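Aldehyde dehydrogenase (PDB 4H7N) probably oxidises aldehydes to carboxylic acids with NAD+ as the electron acceptor. Local coordinates at residues S42-L47 against T54-W59; K312-I317 against G335-L340. All coordinates share one frame; numbering follows the deposited sequence.

Interaction 1. Residues S42-L47 against T54-W59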
ATOM      1  N   SER A  42       9.464 -10.365 -19.410  1.00 32.55           N
ATOM      2  CA  SER A  42       9.160 -11.792 -19.272  1.00 35.45           C
ATOM      3  C   SER A  42      10.398 -12.637 -19.109  1.00 35.96           C
ATOM      4  O   SER A  42      10.467 -13.448 -18.203  1.00 33.13           O
ATOM      5  CB  SER A  42       8.377 -12.284 -20.471  1.00 39.77           C
ATOM      6  OG  SER A  42       7.198 -11.483 -20.621  1.00 42.95           O
ATOM      7  N   ARG A  43      11.377 -12.442 -19.983  1.00 35.30           N
ATOM      8  CA  ARG A  43      12.627 -13.170 -19.881  1.00 36.74           C
ATOM      9  C   ARG A  43      13.358 -12.837 -18.580  1.00 33.74           C
ATOM     10  O   ARG A  43      13.874 -13.724 -17.930  1.00 32.30           O
ATOM     11  CB  ARG A  43      13.545 -12.818 -21.054  1.00 40.61           C
ATOM     12  CG  ARG A  43      14.805 -13.643 -21.075  1.00 45.01           C
ATOM     13  CD  ARG A  43      15.860 -13.108 -22.041  1.00 49.92           C
ATOM     14  NE  ARG A  43      17.046 -13.881 -21.740  1.00 56.88           N
ATOM     15  CZ  ARG A  43      17.280 -15.109 -22.191  1.00 60.62           C
ATOM     16  NH1 ARG A  43      16.451 -15.686 -23.046  1.00 63.42           N
ATOM     17  NH2 ARG A  43      18.373 -15.752 -21.808  1.00 61.95           N
ATOM     18  N   TRP A  44      13.394 -11.554 -18.206  1.00 31.34           N
ATOM     19  CA  TRP A  44      13.959 -11.143 -16.897  1.00 29.83           C
ATOM     20  C   TRP A  44      13.300 -11.870 -15.678  1.00 29.56           C
ATOM     21  O   TRP A  44      13.990 -12.400 -14.792  1.00 27.17           O
ATOM     22  CB  TRP A  44      13.912  -9.622 -16.786  1.00 28.06           C
ATOM     23  CG  TRP A  44      14.438  -9.017 -15.613  1.00 25.71           C
ATOM     24  CD1 TRP A  44      13.720  -8.298 -14.699  1.00 24.80           C
ATOM     25  CD2 TRP A  44      15.800  -8.983 -15.171  1.00 26.40           C
ATOM     26  NE1 TRP A  44      14.547  -7.829 -13.721  1.00 25.97           N
ATOM     27  CE2 TRP A  44      15.830  -8.210 -13.989  1.00 25.43           C
ATOM     28  CE3 TRP A  44      16.997  -9.505 -15.666  1.00 26.98           C
ATOM     29  CZ2 TRP A  44      16.971  -8.016 -13.260  1.00 25.42           C
ATOM     30  CZ3 TRP A  44      18.156  -9.256 -14.958  1.00 27.65           C
ATOM     31  CH2 TRP A  44      18.122  -8.539 -13.750  1.00 26.18           C
ATOM     32  N   GLN A  45      11.983 -11.967 -15.681  1.00 29.71           N
ATOM     33  CA  GLN A  45      11.273 -12.678 -14.622  1.00 30.71           C
ATOM     34  C   GLN A  45      11.622 -14.198 -14.680  1.00 32.90           C
ATOM     35  O   GLN A  45      11.951 -14.824 -13.654  1.00 30.96           O
ATOM     36  CB  GLN A  45       9.758 -12.410 -14.753  1.00 33.00           C
ATOM     37  CG  GLN A  45       8.842 -13.181 -13.776  1.00 35.76           C
ATOM     38  CD  GLN A  45       7.343 -12.894 -14.014  1.00 36.18           C
ATOM     39  OE1 GLN A  45       6.920 -11.834 -14.517  1.00 34.64           O
ATOM     40  NE2 GLN A  45       6.541 -13.854 -13.654  1.00 37.83           N
ATOM     41  N   GLU A  46      11.653 -14.764 -15.881  1.00 35.95           N
ATOM     42  CA  GLU A  46      11.934 -16.197 -16.068  1.00 39.89           C
ATOM     43  C   GLU A  46      13.380 -16.566 -15.790  1.00 39.02           C
ATOM     44  O   GLU A  46      13.656 -17.716 -15.515  1.00 38.01           O
ATOM     45  CB  GLU A  46      11.553 -16.664 -17.481  1.00 45.52           C
ATOM     46  CG  GLU A  46      10.038 -16.618 -17.694  1.00 55.22           C
ATOM     47  CD  GLU A  46       9.596 -16.667 -19.165  1.00 65.52           C
ATOM     48  OE1 GLU A  46      10.446 -16.524 -20.089  1.00 74.68           O
ATOM     49  OE2 GLU A  46       8.370 -16.822 -19.398  1.00 68.78           O
ATOM     50  N   LEU A  47      14.301 -15.615 -15.837  1.00 34.89           N
ATOM     51  CA  LEU A  47      15.667 -15.913 -15.364  1.00 37.53           C
ATOM     52  C   LEU A  47      15.760 -16.443 -13.952  1.00 34.14           C
ATOM     53  O   LEU A  47      16.708 -17.101 -13.626  1.00 34.77           O
ATOM     54  CB  LEU A  47      16.551 -14.679 -15.370  1.00 37.51           C
ATOM     55  CG  LEU A  47      17.316 -14.281 -16.600  1.00 42.15           C
ATOM     56  CD1 LEU A  47      18.327 -13.222 -16.159  1.00 41.94           C
ATOM     57  CD2 LEU A  47      18.007 -15.427 -17.293  1.00 45.40           C
ATOM     58  N   THR A  54      23.141 -12.601 -10.542  1.00 32.73           N
ATOM     59  CA  THR A  54      24.383 -12.656 -11.336  1.00 34.38           C
ATOM     60  C   THR A  54      24.528 -11.407 -12.215  1.00 34.16           C
ATOM     61  O   THR A  54      25.570 -10.798 -12.270  1.00 33.72           O
ATOM     62  CB  THR A  54      24.419 -13.940 -12.162  1.00 36.09           C
ATOM     63  OG1 THR A  54      24.447 -15.029 -11.246  1.00 37.07           O
ATOM     64  CG2 THR A  54      25.658 -14.022 -13.106  1.00 39.30           C
ATOM     65  N   THR A  55      23.439 -11.040 -12.873  1.00 33.76           N
ATOM     66  CA  THR A  55      23.397  -9.912 -13.762  1.00 34.07           C
ATOM     67  C   THR A  55      23.683  -8.603 -13.041  1.00 32.78           C
ATOM     68  O   THR A  55      24.468  -7.816 -13.509  1.00 33.28           O
ATOM     69  CB  THR A  55      21.998  -9.852 -14.413  1.00 33.65           C
ATOM     70  OG1 THR A  55      21.799 -11.034 -15.176  1.00 33.75           O
ATOM     71  CG2 THR A  55      21.867  -8.728 -15.331  1.00 34.96           C
ATOM     72  N   LEU A  56      23.057  -8.377 -11.888  1.00 31.29           N
ATOM     73  CA  LEU A  56      23.287  -7.155 -11.128  1.00 30.60           C
ATOM     74  C   LEU A  56      24.746  -7.088 -10.693  1.00 30.01           C
ATOM     75  O   LEU A  56      25.374  -6.017 -10.741  1.00 27.43           O
ATOM     76  CB  LEU A  56      22.347  -7.074  -9.897  1.00 31.20           C
ATOM     77  CG  LEU A  56      21.032  -6.324 -10.097  1.00 35.30           C
ATOM     78  CD1 LEU A  56      21.244  -4.868 -10.454  1.00 38.53           C
ATOM     79  CD2 LEU A  56      20.173  -6.883 -11.192  1.00 37.23           C
ATOM     80  N   GLN A  57      25.313  -8.220 -10.280  1.00 30.31           N
ATOM     81  CA  GLN A  57      26.735  -8.225  -9.921  1.00 33.18           C
ATOM     82  C   GLN A  57      27.636  -7.929 -11.134  1.00 33.24           C
ATOM     83  O   GLN A  57      28.691  -7.310 -10.974  1.00 33.22           O
ATOM     84  CB  GLN A  57      27.145  -9.551  -9.230  1.00 35.06           C
ATOM     85  CG  GLN A  57      26.489  -9.679  -7.839  1.00 35.04           C
ATOM     86  CD  GLN A  57      27.088  -8.734  -6.780  1.00 35.27           C
ATOM     87  OE1 GLN A  57      28.279  -8.487  -6.742  1.00 39.06           O
ATOM     88  NE2 GLN A  57      26.257  -8.231  -5.906  1.00 35.05           N
ATOM     89  N   GLN A  58      27.260  -8.411 -12.318  1.00 33.89           N
ATOM     90  CA  GLN A  58      27.998  -8.068 -13.554  1.00 35.83           C
ATOM     91  C   GLN A  58      27.930  -6.562 -13.802  1.00 34.00           C
ATOM     92  O   GLN A  58      28.926  -5.966 -14.205  1.00 33.22           O
ATOM     93  CB  GLN A  58      27.450  -8.780 -14.810  1.00 37.92           C
ATOM     94  CG  GLN A  58      28.040 -10.125 -15.088  1.00 43.81           C
ATOM     95  CD  GLN A  58      27.130 -11.100 -15.853  1.00 47.76           C
ATOM     96  OE1 GLN A  58      26.063 -10.750 -16.379  1.00 44.96           O
ATOM     97  NE2 GLN A  58      27.586 -12.364 -15.925  1.00 51.33           N
ATOM     98  N   TRP A  59      26.748  -5.974 -13.581  1.00 30.68           N
ATOM     99  CA  TRP A  59      26.554  -4.522 -13.719  1.00 29.25           C
ATOM    100  C   TRP A  59      27.418  -3.787 -12.693  1.00 29.77           C
ATOM    101  O   TRP A  59      28.160  -2.848 -13.050  1.00 29.79           O
ATOM    102  CB  TRP A  59      25.060  -4.140 -13.611  1.00 27.91           C
ATOM    103  CG  TRP A  59      24.776  -2.714 -13.912  1.00 28.08           C
ATOM    104  CD1 TRP A  59      25.312  -1.975 -14.926  1.00 27.70           C
ATOM    105  CD2 TRP A  59      23.900  -1.851 -13.222  1.00 27.85           C
ATOM    106  NE1 TRP A  59      24.811  -0.737 -14.916  1.00 27.10           N
ATOM    107  CE2 TRP A  59      23.965  -0.603 -13.865  1.00 26.02           C
ATOM    108  CE3 TRP A  59      23.054  -2.004 -12.118  1.00 28.45           C
ATOM    109  CZ2 TRP A  59      23.240   0.484 -13.450  1.00 26.05           C
ATOM    110  CZ3 TRP A  59      22.339  -0.928 -11.701  1.00 27.70           C
ATOM    111  CH2 TRP A  59      22.442   0.317 -12.358  1.00 26.09           C
TER
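Trp44 reaches from helix 27-46 to Thr55 and Leu56 on helix 48-64, two successive helices of the aldehyde dehydrogenase fold whose backbones stay well separated, Leu47 CA and Thr55 CA being 9.9 Å apart. The Trp44 side chain does most of the reaching across, with a lesser touch from Leu47. The indole extends across because CG lies anti to the backbone N (chi1 -179°), and it presents the edge of its six-membered ring, not a face, to the second helix.

The apolar contacts lie along that edge. Leu56 CD2 sits 3.7 Å from Trp44 CH2, near the ring plane, its side chain running roughly at right angles to the indole. Thr55 CG2 meets the neighbouring corner, 3.8 Å from Trp44 CZ3. Replacing Trp44 by an alanine would probably leave Leu56 CD2 and the Thr55 methyl without their aromatic partner and open a gap between the helices.

Polar groups turn to other partners. The indole NE1 makes a weak hydrogen bond to the carbonyl O of Leu151, while Trp44 O accepts one from Arg52. Thr55, although its methyl packs on the ring, hydrogen-bonds through OG1 to Gly51 O, one turn back; that same OG1 lies 4.2 Å from Leu47 CD1.

Interaction 2. Residues K312-I317 against G335-L340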
ATOM      1  N   LYS A 312      16.308  27.298  -7.370  1.00 32.16           N
ATOM      2  CA  LYS A 312      15.042  27.558  -6.689  1.00 34.32           C
ATOM      3  C   LYS A 312      15.207  27.271  -5.179  1.00 31.87           C
ATOM      4  O   LYS A 312      14.700  27.994  -4.330  1.00 30.50           O
ATOM      5  CB  LYS A 312      13.961  26.738  -7.359  1.00 39.57           C
ATOM      6  CG  LYS A 312      12.636  26.654  -6.652  1.00 47.02           C
ATOM      7  CD  LYS A 312      11.968  25.333  -7.045  1.00 54.69           C
ATOM      8  CE  LYS A 312      10.985  24.784  -6.010  1.00 58.08           C
ATOM      9  NZ  LYS A 312       9.621  25.225  -6.402  1.00 61.60           N
ATOM     10  N   GLN A 313      15.995  26.269  -4.818  1.00 30.72           N
ATOM     11  CA  GLN A 313      16.190  26.004  -3.402  1.00 29.11           C
ATOM     12  C   GLN A 313      16.999  27.118  -2.715  1.00 28.87           C
ATOM     13  O   GLN A 313      16.736  27.483  -1.564  1.00 28.61           O
ATOM     14  CB  GLN A 313      16.849  24.660  -3.163  1.00 27.87           C
ATOM     15  CG  GLN A 313      16.606  24.208  -1.750  1.00 28.20           C
ATOM     16  CD  GLN A 313      15.143  23.804  -1.591  1.00 31.00           C
ATOM     17  OE1 GLN A 313      14.571  23.216  -2.507  1.00 32.60           O
ATOM     18  NE2 GLN A 313      14.521  24.167  -0.464  1.00 30.14           N
ATOM     19  N   ALA A 314      17.957  27.685  -3.426  1.00 29.29           N
ATOM     20  CA  ALA A 314      18.665  28.849  -2.924  1.00 28.68           C
ATOM     21  C   ALA A 314      17.704  29.986  -2.599  1.00 30.91           C
ATOM     22  O   ALA A 314      17.855  30.626  -1.559  1.00 31.10           O
ATOM     23  CB  ALA A 314      19.718  29.302  -3.914  1.00 30.08           C
ATOM     24  N   GLY A 315      16.717  30.216  -3.482  1.00 30.31           N
ATOM     25  CA  GLY A 315      15.704  31.217  -3.239  1.00 32.70           C
ATOM     26  C   GLY A 315      14.886  30.906  -1.995  1.00 31.85           C
ATOM     27  O   GLY A 315      14.604  31.791  -1.219  1.00 31.55           O
ATOM     28  N   ILE A 316      14.490  29.644  -1.812  1.00 31.19           N
ATOM     29  CA  ILE A 316      13.710  29.264  -0.644  1.00 30.16           C
ATOM     30  C   ILE A 316      14.492  29.463   0.657  1.00 30.08           C
ATOM     31  O   ILE A 316      13.962  29.998   1.649  1.00 28.15           O
ATOM     32  CB  ILE A 316      13.283  27.787  -0.741  1.00 31.54           C
ATOM     33  CG1 ILE A 316      12.184  27.631  -1.830  1.00 34.98           C
ATOM     34  CG2 ILE A 316      12.815  27.289   0.611  1.00 33.02           C
ATOM     35  CD1 ILE A 316      11.870  26.178  -2.213  1.00 34.54           C
ATOM     36  N   ILE A 317      15.742  28.994   0.675  1.00 28.42           N
ATOM     37  CA  ILE A 317      16.583  29.126   1.881  1.00 29.77           C
ATOM     38  C   ILE A 317      16.747  30.619   2.220  1.00 29.39           C
ATOM     39  O   ILE A 317      16.603  31.038   3.372  1.00 28.35           O
ATOM     40  CB  ILE A 317      17.952  28.479   1.685  1.00 28.93           C
ATOM     41  CG1 ILE A 317      17.811  26.986   1.467  1.00 30.14           C
ATOM     42  CG2 ILE A 317      18.876  28.752   2.888  1.00 31.15           C
ATOM     43  CD1 ILE A 317      19.045  26.307   0.920  1.00 28.77           C
ATOM     44  N   GLY A 335      24.230  32.490   7.751  1.00 36.34           N
ATOM     45  CA  GLY A 335      23.066  33.335   7.560  1.00 38.20           C
ATOM     46  C   GLY A 335      22.965  34.112   6.271  1.00 39.39           C
ATOM     47  O   GLY A 335      22.091  34.945   6.151  1.00 40.06           O
ATOM     48  N   LYS A 336      23.802  33.793   5.285  1.00 39.24           N
ATOM     49  CA  LYS A 336      23.779  34.467   3.993  1.00 41.29           C
ATOM     50  C   LYS A 336      23.808  33.496   2.819  1.00 36.71           C
ATOM     51  O   LYS A 336      24.786  32.766   2.665  1.00 35.54           O
ATOM     52  CB  LYS A 336      25.018  35.332   3.839  1.00 46.65           C
ATOM     53  CG  LYS A 336      25.170  36.411   4.872  1.00 55.37           C
ATOM     54  CD  LYS A 336      26.489  37.146   4.636  1.00 61.60           C
ATOM     55  CE  LYS A 336      27.306  37.281   5.917  1.00 65.49           C
ATOM     56  NZ  LYS A 336      26.668  38.212   6.884  1.00 70.94           N
ATOM     57  N   VAL A 337      22.787  33.536   1.964  1.00 33.23           N
ATOM     58  CA  VAL A 337      22.862  32.859   0.683  1.00 32.56           C
ATOM     59  C   VAL A 337      23.597  33.749  -0.309  1.00 35.66           C
ATOM     60  O   VAL A 337      23.118  34.812  -0.653  1.00 36.23           O
ATOM     61  CB  VAL A 337      21.481  32.513   0.164  1.00 32.70           C
ATOM     62  CG1 VAL A 337      21.572  31.895  -1.229  1.00 32.42           C
ATOM     63  CG2 VAL A 337      20.787  31.551   1.152  1.00 31.88           C
ATOM     64  N   GLU A 338      24.778  33.336  -0.750  1.00 37.13           N
ATOM     65  CA  GLU A 338      25.622  34.206  -1.598  1.00 40.50           C
ATOM     66  C   GLU A 338      26.111  33.485  -2.835  1.00 38.96           C
ATOM     67  O   GLU A 338      26.223  32.233  -2.853  1.00 38.64           O
ATOM     68  CB  GLU A 338      26.795  34.753  -0.811  1.00 46.21           C
ATOM     69  CG  GLU A 338      27.460  33.720   0.080  1.00 50.53           C
ATOM     70  CD  GLU A 338      28.644  34.281   0.857  1.00 57.57           C
ATOM     71  OE1 GLU A 338      29.004  35.440   0.593  1.00 63.58           O
ATOM     72  OE2 GLU A 338      29.216  33.556   1.708  1.00 61.91           O
ATOM     73  N   GLU A 339      26.351  34.273  -3.869  1.00 37.64           N
ATOM     74  CA  GLU A 339      26.930  33.818  -5.118  1.00 39.04           C
ATOM     75  C   GLU A 339      28.456  33.856  -5.023  1.00 39.41           C
ATOM     76  O   GLU A 339      29.042  34.841  -4.589  1.00 37.92           O
ATOM     77  CB  GLU A 339      26.388  34.646  -6.309  1.00 43.29           C
ATOM     78  CG  GLU A 339      26.995  34.281  -7.677  1.00 49.07           C
ATOM     79  CD  GLU A 339      28.228  35.127  -8.066  1.00 52.21           C
ATOM     80  OE1 GLU A 339      28.078  36.355  -8.214  1.00 60.98           O
ATOM     81  OE2 GLU A 339      29.344  34.588  -8.242  1.00 53.09           O
ATOM     82  N   LEU A 340      29.096  32.740  -5.360  1.00 39.04           N
ATOM     83  CA  LEU A 340      30.543  32.658  -5.405  1.00 38.77           C
ATOM     84  C   LEU A 340      30.934  31.775  -6.589  1.00 39.09           C
ATOM     85  O   LEU A 340      30.462  30.610  -6.724  1.00 36.93           O
ATOM     86  CB  LEU A 340      31.107  32.088  -4.120  1.00 40.14           C
ATOM     87  CG  LEU A 340      30.801  32.816  -2.804  1.00 42.07           C
ATOM     88  CD1 LEU A 340      31.089  31.851  -1.671  1.00 43.82           C
ATOM     89  CD2 LEU A 340      31.626  34.103  -2.672  1.00 43.05           C
TER
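Val337 fits its two methyl groups against one side of helix 311-326, CG2 meeting mainly Ile317 and CG1 Ala314. CG2 touches the branch methyl of Ile317, with 3.8 Å between Val337 CG2 and Ile317 CG2, and the two side chains meet at about a right angle. Val337 CG1 lies nearer Ala314, at 3.9 Å from its carbonyl O and 4.2 Å from its CB. Ala314 and Ile317 are three positions apart on the helix, about one turn, so a single branched residue can bridge them. The small alanine side chain is consistent with the close approach of the chain, Ala314 CA and Val337 CA being 6.8 Å apart.

The torsions explain this division of labour. In Val337 CG1 stands anti to the backbone N (chi1 176°), which leaves CG2 beside that nitrogen and turned to the isoleucine. Ile317 in turn holds CG1 anti to its own carbonyl carbon (chi1 -64°), and it is the shorter branch, CG2, that meets the valine.

Around this first shell, Trp344 touches both Ala314 and Val337, and Ile308 also packs on Ala314. Gln313, on another side of the helix, hydrogen-bonds through NE2 to Thr365 O. Glu338, in strand 338-340, makes backbone hydrogen bonds with Trp345, and its carboxylate forms a salt bridge with Arg347. Through Val337, the segment leading into the two-stranded antiparallel hairpin 338-340/343-345 packs on helix 311-326; the hairpin follows strand 330-333, at one edge of the seven-stranded sheet within this chain.

In the fold
Interactions 1 and 2 illustrate the same principle in two settings: elements close in sequence are joined through a few apolar side-chain atoms. In interaction 1 a long aromatic side chain spans two successive helices; in interaction 2 a short valine suffices because helix and chain run closer. The two follow one another along the chain and lie on opposite sides of its centre, with their own centres 44 Å apart and their nearest atoms about 26 Å apart, so they do not touch. Both belong to the aldehyde dehydrogenase family region, yet each lies away from the predicted active-site residue Glu232, and neither is touched by the other subunit of the dimeric assembly.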